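Local coordinates for protein dTDP-4-dehydrorhamnose reductase (Yersinia enterocolitica, PDB 5U9C) that probably catalyses the NADPH-dependent reduction of dTDP-4-dehydro-beta-L-rhamnose to dTDP-L-rhamnose, in dTDP-L-rhamnose biosynthesis, at residues 15-20 / 194-199; 148-153 / 213-218; 200-205 / 271-276. All coordinates share one frame; numbering follows the deposited sequence. Where two conformers were deposited one is given.

The three contacts cluster round helix 196-209 and the edge of the parallel Rossmann-type sheet. Contact 2 is the buried one, a pairing of two sheet strands held by backbone hydrogen bonds. Contacts 1 and 3 are partly buried and rest mainly on side chains. Both use helix 196-209: contact 1 packs its first turn on helix 16-25, and contact 3 packs its next turns on the loop 271-276. Contact 1 has no hydrogen bond across it, contact 3 a weak one. The three meet at Phe217, which touches Leu199 of contact 1 and Phe202 of contact 3. Thr194 OG1 of contact 1 is probably hydrogen-bonded to Phe217 O.

Contact 1 of 3, residues 15-20 / 194-199; sequences GMLGAY and TSAMQL
Ala196 lies opposite three side chains of helix 16-25. Its CB points at that helix and comes nearest to the Tyr20 ring, 3.8 Å from Tyr20 CE2. It meets the ring obliquely. Met16 CG reaches the same methyl at 4.0 Å, though Met16 is poorly ordered. Leu17 comes in beside them, and Leu17 CD1 lies 3.5 Å from the carbonyl oxygen Ala196 O. The small Ala196 side chain lets the two helices come close, with 5.4 Å between Leu17 CA and Ala196 CA.

Met197 is next, a selenomethionine modelled in two conformers. In the one described here, its CG is anti to the backbone N, and the bend at chi2 (59°) turns SE toward the Tyr20 ring. Met197 SE then lies 3.6 Å from Tyr20 CD1. In that conformer this is a Met-aromatic contact, made obliquely, with the selenium 51° off the ring normal. Met197 CB lies over one face of the ring, offset toward its rim.

Helix 16-25 follows the first strand of the Rossmann-type sheet. Gly15 takes its N-cap position. Gly15 and Gly18 fit the GxGxxG pattern of a dinucleotide-binding turn, consistent with the NADP chemistry of this family. Tyr20 OH is hydrogen-bonded outside the contact, to the backbone N of Gly160.

Gln198 faces away from helix 16-25. Its backbone N donates to Ser195 OG at 3.2 Å, and Ser195 is thereby the N-cap of helix 196-209.

Leu199 points back toward helix 16-25. Its side chain and that of Leu17 cross at about a right angle, and Leu199 CD2 touches Leu17 CD2 at 3.6 Å. Leu104 of strand 100-106 touches both leucines, and Met157 packs on Leu199 from strand 156-158.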
loop_
_atom_site.group_PDB
_atom_site.type_symbol
_atom_site.label_atom_id
_atom_site.label_comp_id
_atom_site.label_asym_id
_atom_site.label_seq_id
_atom_site.Cartn_x
_atom_site.Cartn_y
_atom_site.Cartn_z
ATOM N N GLY D 15 -20.824 16.176 29.007
ATOM C CA GLY D 15 -20.010 15.023 28.639
ATOM C C GLY D 15 -18.887 14.869 29.661
ATOM O O GLY D 15 -18.800 15.641 30.622
HETATM N N MSE D 16 -18.009 13.896 29.438
HETATM C CA MSE D 16 -16.888 13.618 30.362
HETATM C C MSE D 16 -16.018 14.839 30.555
HETATM O O MSE D 16 -15.871 15.347 31.676
HETATM C CB MSE D 16 -16.089 12.434 29.806
HETATM C CG MSE D 16 -14.753 12.121 30.478
HETATM SE SE MSE D 16 -14.018 10.458 29.658
HETATM C CE MSE D 16 -14.867 10.331 27.870
ATOM N N LEU D 17 -15.444 15.322 29.458
ATOM C CA LEU D 17 -14.584 16.495 29.495
ATOM C C LEU D 17 -15.367 17.759 29.848
ATOM O O LEU D 17 -14.918 18.555 30.662
ATOM C CB LEU D 17 -13.883 16.698 28.141
ATOM C CG LEU D 17 -12.968 17.922 28.069
ATOM C CD1 LEU D 17 -11.842 17.822 29.104
ATOM C CD2 LEU D 17 -12.424 18.097 26.676
ATOM N N GLY D 18 -16.527 17.939 29.219
ATOM C CA GLY D 18 -17.346 19.130 29.428
ATOM C C GLY D 18 -17.746 19.419 30.862
ATOM O O GLY D 18 -17.808 20.586 31.267
ATOM N N ALA D 19 -18.046 18.363 31.620
ATOM C CA ALA D 19 -18.453 18.510 33.018
ATOM C C ALA D 19 -17.299 19.073 33.860
ATOM O O ALA D 19 -17.519 19.943 34.698
ATOM C CB ALA D 19 -18.965 17.178 33.592
ATOM N N TYR D 20 -16.076 18.579 33.630
ATOM C CA TYR D 20 -14.927 19.105 34.351
ATOM C C TYR D 20 -14.744 20.599 34.004
ATOM O O TYR D 20 -14.559 21.418 34.887
ATOM C CB TYR D 20 -13.631 18.338 34.027
ATOM C CG TYR D 20 -13.473 16.913 34.593
ATOM C CD1 TYR D 20 -13.089 16.690 35.921
ATOM C CD2 TYR D 20 -13.580 15.811 33.766
ATOM C CE1 TYR D 20 -12.907 15.387 36.411
ATOM C CE2 TYR D 20 -13.393 14.517 34.239
ATOM C CZ TYR D 20 -13.054 14.302 35.550
ATOM O OH TYR D 20 -12.870 12.996 35.968
ATOM N N THR D 194 -5.501 10.088 27.381
ATOM C CA THR D 194 -5.635 11.493 27.712
ATOM C C THR D 194 -6.492 11.609 28.964
ATOM O O THR D 194 -7.676 11.224 28.965
ATOM C CB THR D 194 -6.324 12.293 26.591
ATOM O OG1 THR D 194 -5.526 12.256 25.405
ATOM C CG2 THR D 194 -6.507 13.770 27.011
ATOM N N SER D 195 -5.900 12.145 30.025
ATOM C CA SER D 195 -6.631 12.410 31.268
ATOM C C SER D 195 -7.553 13.600 31.052
ATOM O O SER D 195 -7.078 14.704 30.752
ATOM C CB SER D 195 -5.656 12.731 32.412
ATOM O OG SER D 195 -6.334 13.366 33.492
ATOM N N ALA D 196 -8.862 13.391 31.188
ATOM C CA ALA D 196 -9.824 14.484 31.026
ATOM C C ALA D 196 -9.550 15.625 32.026
ATOM O O ALA D 196 -9.672 16.790 31.659
ATOM C CB ALA D 196 -11.267 13.992 31.148
HETATM N N MSE D 197 -9.165 15.297 33.263
HETATM C CA MSE D 197 -8.895 16.351 34.272
HETATM C C MSE D 197 -7.682 17.182 33.900
HETATM O O MSE D 197 -7.689 18.401 34.098
HETATM C CB MSE D 197 -8.814 15.783 35.697
HETATM C CG MSE D 197 -8.584 16.863 36.776
HETATM SE SE MSE D 197 -9.990 18.273 36.853
HETATM C CE MSE D 197 -8.998 19.610 37.919
ATOM N N GLN D 198 -6.641 16.560 33.353
ATOM C CA GLN D 198 -5.450 17.323 32.919
ATOM C C GLN D 198 -5.800 18.173 31.700
ATOM O O GLN D 198 -5.397 19.340 31.611
ATOM C CB GLN D 198 -4.259 16.419 32.580
ATOM C CG GLN D 198 -3.634 15.677 33.753
ATOM C CD GLN D 198 -2.430 14.802 33.358
ATOM O OE1 GLN D 198 -2.383 14.209 32.259
ATOM N NE2 GLN D 198 -1.442 14.719 34.273
ATOM N N LEU D 199 -6.581 17.594 30.785
ATOM C CA LEU D 199 -7.005 18.316 29.576
ATOM C C LEU D 199 -7.850 19.539 29.986
ATOM O O LEU D 199 -7.712 20.628 29.413
ATOM C CB LEU D 199 -7.764 17.395 28.618
ATOM C CG LEU D 199 -8.355 18.033 27.361
ATOM C CD1 LEU D 199 -7.286 18.814 26.603
ATOM C CD2 LEU D 199 -8.988 16.973 26.477
#

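Contact 2 of 3, residues 148-153 / 213-218; sequences NHLIIR and GTLHFA
Arg153 and His216 are neighbours on one face of two paired strands, at one edge of the parallel sheet of a Rossmann-type fold. Their side chains cross obliquely. Strand 213-217 is the outermost strand within the chain. Arg153 NH1 donates to His216 NE2 at 3.0 Å. The bond lies close to both planes, yet the guanidinium and the imidazole are turned 61° apart. Acceptance at NE2 suggests that this nitrogen carries no proton. His216 ND1 is hydrogen-bonded to Glu263 O. Arg153 extends from CG to NE, and its NH2 forms a salt bridge with Glu138. Thr214 CG2 packs over one guanidinium face, offset toward the rim, 3.8 Å from Arg153 NH1.

Ile151 and Thr214 lie side by side on the same face as Arg153 and His216, and point the same way. Thr214 OG1 is 3.8 Å from Ile151 CB and is also hydrogen-bonded to Arg142. Leu150, Ile152 and Leu215 are on the other face, against helix 196-209. Ile152 CG2 lies beside Phe217 CB at 3.7 Å.

Five backbone hydrogen bonds join the strands in parallel register, alternating in direction from Gly213 N to His149 O through to Phe217 N to Arg153 O. Gly213 has a positive phi (112°), a backbone shape that glycine adopts readily. His149 ND1 is hydrogen-bonded to Cys145 O. On the other side of that ring, a water links two side chains across the strands: it lies in the plane of the His149 ring, 2.9 Å from His149 NE2 and 2.7 Å from Thr214 OG1.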
loop_
_atom_site.group_PDB
_atom_site.type_symbol
_atom_site.label_atom_id
_atom_site.label_comp_id
_atom_site.label_asym_id
_atom_site.label_seq_id
_atom_site.Cartn_x
_atom_site.Cartn_y
_atom_site.Cartn_z
ATOM N N ASN D 148 -7.847 32.365 14.825
ATOM C CA ASN D 148 -8.515 32.457 16.109
ATOM C C ASN D 148 -9.218 31.150 16.483
ATOM O O ASN D 148 -10.394 31.146 16.845
ATOM C CB ASN D 148 -9.506 33.638 16.043
ATOM C CG ASN D 148 -9.840 34.214 17.403
ATOM O OD1 ASN D 148 -9.038 34.167 18.339
ATOM N ND2 ASN D 148 -11.016 34.829 17.501
ATOM N N HIS D 149 -8.498 30.032 16.363
ATOM C CA HIS D 149 -9.041 28.737 16.756
ATOM C C HIS D 149 -7.963 27.915 17.426
ATOM O O HIS D 149 -6.749 28.186 17.258
ATOM C CB HIS D 149 -9.543 27.948 15.556
ATOM C CG HIS D 149 -8.445 27.460 14.661
ATOM N ND1 HIS D 149 -7.955 28.202 13.606
ATOM C CD2 HIS D 149 -7.725 26.311 14.681
ATOM C CE1 HIS D 149 -6.983 27.528 13.011
ATOM N NE2 HIS D 149 -6.814 26.386 13.652
ATOM N N LEU D 150 -8.416 26.908 18.161
ATOM C CA LEU D 150 -7.528 25.930 18.774
ATOM C C LEU D 150 -8.158 24.550 18.578
ATOM O O LEU D 150 -9.320 24.319 18.961
ATOM C CB LEU D 150 -7.296 26.205 20.253
ATOM C CG LEU D 150 -6.388 25.194 20.976
ATOM C CD1 LEU D 150 -5.024 25.071 20.308
ATOM C CD2 LEU D 150 -6.213 25.541 22.444
ATOM N N ILE D 151 -7.405 23.651 17.960
ATOM C CA ILE D 151 -7.845 22.276 17.738
ATOM C C ILE D 151 -6.947 21.405 18.589
ATOM O O ILE D 151 -5.706 21.466 18.462
ATOM C CB ILE D 151 -7.721 21.891 16.261
ATOM C CG1 ILE D 151 -8.779 22.650 15.456
ATOM C CG2 ILE D 151 -7.885 20.379 16.076
ATOM C CD1 ILE D 151 -8.538 22.635 13.958
ATOM N N ILE D 152 -7.559 20.640 19.487
ATOM C CA ILE D 152 -6.822 19.743 20.366
ATOM C C ILE D 152 -7.231 18.316 20.058
ATOM O O ILE D 152 -8.425 17.967 20.098
ATOM C CB ILE D 152 -7.098 19.999 21.840
ATOM C CG1 ILE D 152 -6.825 21.462 22.199
ATOM C CG2 ILE D 152 -6.252 19.048 22.697
ATOM C CD1 ILE D 152 -7.138 21.793 23.645
ATOM N N ARG D 153 -6.248 17.485 19.765
ATOM C CA ARG D 153 -6.504 16.081 19.504
ATOM C C ARG D 153 -6.183 15.301 20.768
ATOM O O ARG D 153 -5.071 15.372 21.291
ATOM C CB ARG D 153 -5.681 15.568 18.320
ATOM C CG ARG D 153 -5.919 16.309 17.011
ATOM C CD ARG D 153 -5.224 15.619 15.843
ATOM N NE ARG D 153 -5.430 16.285 14.568
ATOM C CZ ARG D 153 -4.490 16.770 13.755
ATOM N NH1 ARG D 153 -3.186 16.640 14.016
ATOM N NH2 ARG D 153 -4.866 17.340 12.617
ATOM N N GLY D 213 -4.005 27.313 17.004
ATOM C CA GLY D 213 -3.337 26.285 16.201
ATOM C C GLY D 213 -3.849 24.884 16.491
ATOM O O GLY D 213 -4.992 24.724 16.874
ATOM N N THR D 214 -2.996 23.883 16.281
ATOM C CA THR D 214 -3.353 22.475 16.474
ATOM C C THR D 214 -2.362 21.834 17.442
ATOM O O THR D 214 -1.141 21.986 17.284
ATOM C CB THR D 214 -3.397 21.715 15.130
ATOM O OG1 THR D 214 -4.500 22.203 14.339
ATOM C CG2 THR D 214 -3.614 20.197 15.341
ATOM N N LEU D 215 -2.888 21.121 18.432
ATOM C CA LEU D 215 -2.075 20.432 19.425
ATOM C C LEU D 215 -2.582 19.030 19.689
ATOM O O LEU D 215 -3.760 18.744 19.529
ATOM C CB LEU D 215 -2.110 21.186 20.751
ATOM C CG LEU D 215 -1.354 22.498 20.860
ATOM C CD1 LEU D 215 -1.780 23.251 22.107
ATOM C CD2 LEU D 215 0.147 22.229 20.865
ATOM N N HIS D 216 -1.661 18.164 20.080
ATOM C CA HIS D 216 -1.967 16.812 20.519
ATOM C C HIS D 216 -1.815 16.859 22.031
ATOM O O HIS D 216 -0.780 17.297 22.526
ATOM C CB HIS D 216 -0.926 15.859 19.958
ATOM C CG HIS D 216 -1.088 15.589 18.504
ATOM N ND1 HIS D 216 -0.359 14.621 17.849
ATOM C CD2 HIS D 216 -1.979 16.070 17.605
ATOM C CE1 HIS D 216 -0.742 14.573 16.585
ATOM N NE2 HIS D 216 -1.712 15.450 16.406
ATOM N N PHE D 217 -2.825 16.394 22.765
ATOM C CA PHE D 217 -2.766 16.403 24.220
ATOM C C PHE D 217 -2.997 14.982 24.740
ATOM O O PHE D 217 -4.133 14.466 24.742
ATOM C CB PHE D 217 -3.767 17.409 24.830
ATOM C CG PHE D 217 -3.555 17.639 26.316
ATOM C CD1 PHE D 217 -4.050 16.736 27.243
ATOM C CD2 PHE D 217 -2.836 18.727 26.780
ATOM C CE1 PHE D 217 -3.847 16.916 28.593
ATOM C CE2 PHE D 217 -2.637 18.915 28.140
ATOM C CZ PHE D 217 -3.145 18.007 29.046
ATOM N N ALA D 218 -1.904 14.347 25.167
ATOM C CA ALA D 218 -1.955 12.973 25.671
ATOM C C ALA D 218 -0.753 12.624 26.530
ATOM O O ALA D 218 0.340 13.194 26.354
ATOM C CB ALA D 218 -2.025 11.997 24.499
HETATM O O HOH W 1 -4.614 24.632 13.173
#

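Contact 3 of 3, residues 200-205 / 271-276; sequences CNFIIW and SDAPKP
Asn201 meets Pro274 at the start of this contact between helix 196-209 and the loop before helix 279-288. The helix packs against the parallel sheet of the Rossmann-type fold, and the loop packs on one side of the helix. Pro274 CG sits 3.6 Å from the carbonyl oxygen Asn201 O.

Phe202 follows. It leaves the helix with CG anti to the backbone N, and turns the edge of its ring to the loop. Phe202 CE1 touches Ala273 CB at 3.8 Å. Phe202 CD1 lies 3.6 Å from Pro274 O, which is buried here and has no polar partner in the model. The same phenyl ring also meets Phe217 and touches Leu215, so it bridges the loop and strand 213-217.

Trp205 meets three loop residues. Its indole is roofed by Ala273, whose CB stands 3.5 Å from the centroid of the six-membered ring of Trp205. The methyl is only 8° off the ring normal, a CH-pi contact over the centre of the face. Pro274 CD approaches Trp205 CB at 3.6 Å. The Asp272 carboxylate crosses the indole at about a right angle, with the two planes 78° apart. Trp205 NE1 donates a weak, bent hydrogen bond to Asp272 OD1, 3.0 Å long with an angle of 139° at the hydrogen.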
loop_
_atom_site.group_PDB
_atom_site.type_symbol
_atom_site.label_atom_id
_atom_site.label_comp_id
_atom_site.label_asym_id
_atom_site.label_seq_id
_atom_site.Cartn_x
_atom_site.Cartn_y
_atom_site.Cartn_z
ATOM N N CYS D 200 -8.697 19.353 30.994
ATOM C CA CYS D 200 -9.516 20.456 31.521
ATOM C C CYS D 200 -8.612 21.610 31.996
ATOM O O CYS D 200 -8.787 22.748 31.612
ATOM C CB CYS D 200 -10.384 19.961 32.686
ATOM S SG CYS D 200 -11.319 21.259 33.523
ATOM N N ASN D 201 -7.631 21.289 32.829
ATOM C CA ASN D 201 -6.709 22.296 33.335
ATOM C C ASN D 201 -5.992 23.022 32.187
ATOM O O ASN D 201 -5.799 24.244 32.257
ATOM C CB ASN D 201 -5.698 21.665 34.296
ATOM C CG ASN D 201 -6.353 21.133 35.578
ATOM O OD1 ASN D 201 -7.393 21.637 36.017
ATOM N ND2 ASN D 201 -5.735 20.128 36.189
ATOM N N PHE D 202 -5.603 22.269 31.156
ATOM C CA PHE D 202 -4.933 22.850 30.004
ATOM C C PHE D 202 -5.872 23.790 29.256
ATOM O O PHE D 202 -5.453 24.866 28.814
ATOM C CB PHE D 202 -4.376 21.801 29.027
ATOM C CG PHE D 202 -3.791 22.421 27.787
ATOM C CD1 PHE D 202 -2.503 22.929 27.802
ATOM C CD2 PHE D 202 -4.556 22.589 26.648
ATOM C CE1 PHE D 202 -1.965 23.537 26.678
ATOM C CE2 PHE D 202 -4.035 23.221 25.531
ATOM C CZ PHE D 202 -2.743 23.684 25.545
ATOM N N ILE D 203 -7.133 23.383 29.124
ATOM C CA ILE D 203 -8.125 24.186 28.435
ATOM C C ILE D 203 -8.355 25.531 29.149
ATOM O O ILE D 203 -8.479 26.563 28.476
ATOM C CB ILE D 203 -9.429 23.407 28.235
ATOM C CG1 ILE D 203 -9.204 22.325 27.169
ATOM C CG2 ILE D 203 -10.541 24.340 27.802
ATOM C CD1 ILE D 203 -10.370 21.389 26.966
ATOM N N ILE D 204 -8.406 25.524 30.485
ATOM C CA ILE D 204 -8.589 26.769 31.250
ATOM C C ILE D 204 -7.404 27.706 30.951
ATOM O O ILE D 204 -7.578 28.900 30.696
ATOM C CB ILE D 204 -8.727 26.484 32.764
ATOM C CG1 ILE D 204 -9.966 25.609 33.043
ATOM C CG2 ILE D 204 -8.788 27.782 33.573
ATOM C CD1 ILE D 204 -11.297 26.257 32.710
ATOM N N TRP D 205 -6.205 27.140 30.936
ATOM C CA TRP D 205 -5.000 27.895 30.617
ATOM C C TRP D 205 -5.084 28.438 29.188
ATOM O O TRP D 205 -4.756 29.600 28.946
ATOM C CB TRP D 205 -3.744 27.015 30.800
ATOM C CG TRP D 205 -2.451 27.651 30.357
ATOM C CD1 TRP D 205 -1.572 28.343 31.130
ATOM C CD2 TRP D 205 -1.901 27.655 29.027
ATOM N NE1 TRP D 205 -0.506 28.779 30.371
ATOM C CE2 TRP D 205 -0.688 28.381 29.077
ATOM C CE3 TRP D 205 -2.321 27.131 27.803
ATOM C CZ2 TRP D 205 0.114 28.580 27.951
ATOM C CZ3 TRP D 205 -1.519 27.327 26.678
ATOM C CH2 TRP D 205 -0.316 28.046 26.763
ATOM N N SER D 271 5.561 27.074 27.820
ATOM C CA SER D 271 6.290 26.987 29.108
ATOM C C SER D 271 5.466 26.890 30.390
ATOM O O SER D 271 5.755 26.039 31.225
ATOM C CB SER D 271 7.318 28.126 29.231
ATOM O OG SER D 271 6.682 29.390 29.113
ATOM N N ASP D 272 4.437 27.713 30.553
ATOM C CA ASP D 272 3.666 27.653 31.809
ATOM C C ASP D 272 2.342 26.874 31.725
ATOM O O ASP D 272 1.558 26.906 32.660
ATOM C CB ASP D 272 3.424 29.069 32.362
ATOM C CG ASP D 272 2.495 29.890 31.492
ATOM O OD1 ASP D 272 2.386 29.612 30.274
ATOM O OD2 ASP D 272 1.869 30.832 32.026
ATOM N N ALA D 273 2.095 26.172 30.621
ATOM C CA ALA D 273 0.848 25.428 30.490
ATOM C C ALA D 273 0.894 24.146 31.306
ATOM O O ALA D 273 1.949 23.541 31.416
ATOM C CB ALA D 273 0.587 25.078 29.038
ATOM N N PRO D 274 -0.247 23.734 31.879
ATOM C CA PRO D 274 -0.299 22.444 32.575
ATOM C C PRO D 274 -0.160 21.324 31.530
ATOM O O PRO D 274 -0.903 21.316 30.543
ATOM C CB PRO D 274 -1.697 22.419 33.201
ATOM C CG PRO D 274 -2.314 23.738 32.922
ATOM C CD PRO D 274 -1.563 24.381 31.818
ATOM N N LYS D 275 0.758 20.388 31.763
ATOM C CA LYS D 275 1.067 19.335 30.800
ATOM C C LYS D 275 0.763 17.924 31.278
ATOM O O LYS D 275 0.676 17.686 32.474
ATOM C CB LYS D 275 2.553 19.443 30.421
ATOM C CG LYS D 275 2.924 20.837 29.884
ATOM C CD LYS D 275 4.376 20.996 29.503
ATOM C CE LYS D 275 4.661 22.420 29.055
ATOM N NZ LYS D 275 4.495 23.433 30.155
ATOM N N PRO D 276 0.596 16.975 30.335
ATOM C CA PRO D 276 0.390 15.608 30.781
ATOM C C PRO D 276 1.724 15.039 31.226
ATOM O O PRO D 276 2.767 15.659 31.014
ATOM C CB PRO D 276 -0.102 14.882 29.528
ATOM C CG PRO D 276 -0.013 15.850 28.411
ATOM C CD PRO D 276 0.742 17.043 28.878
#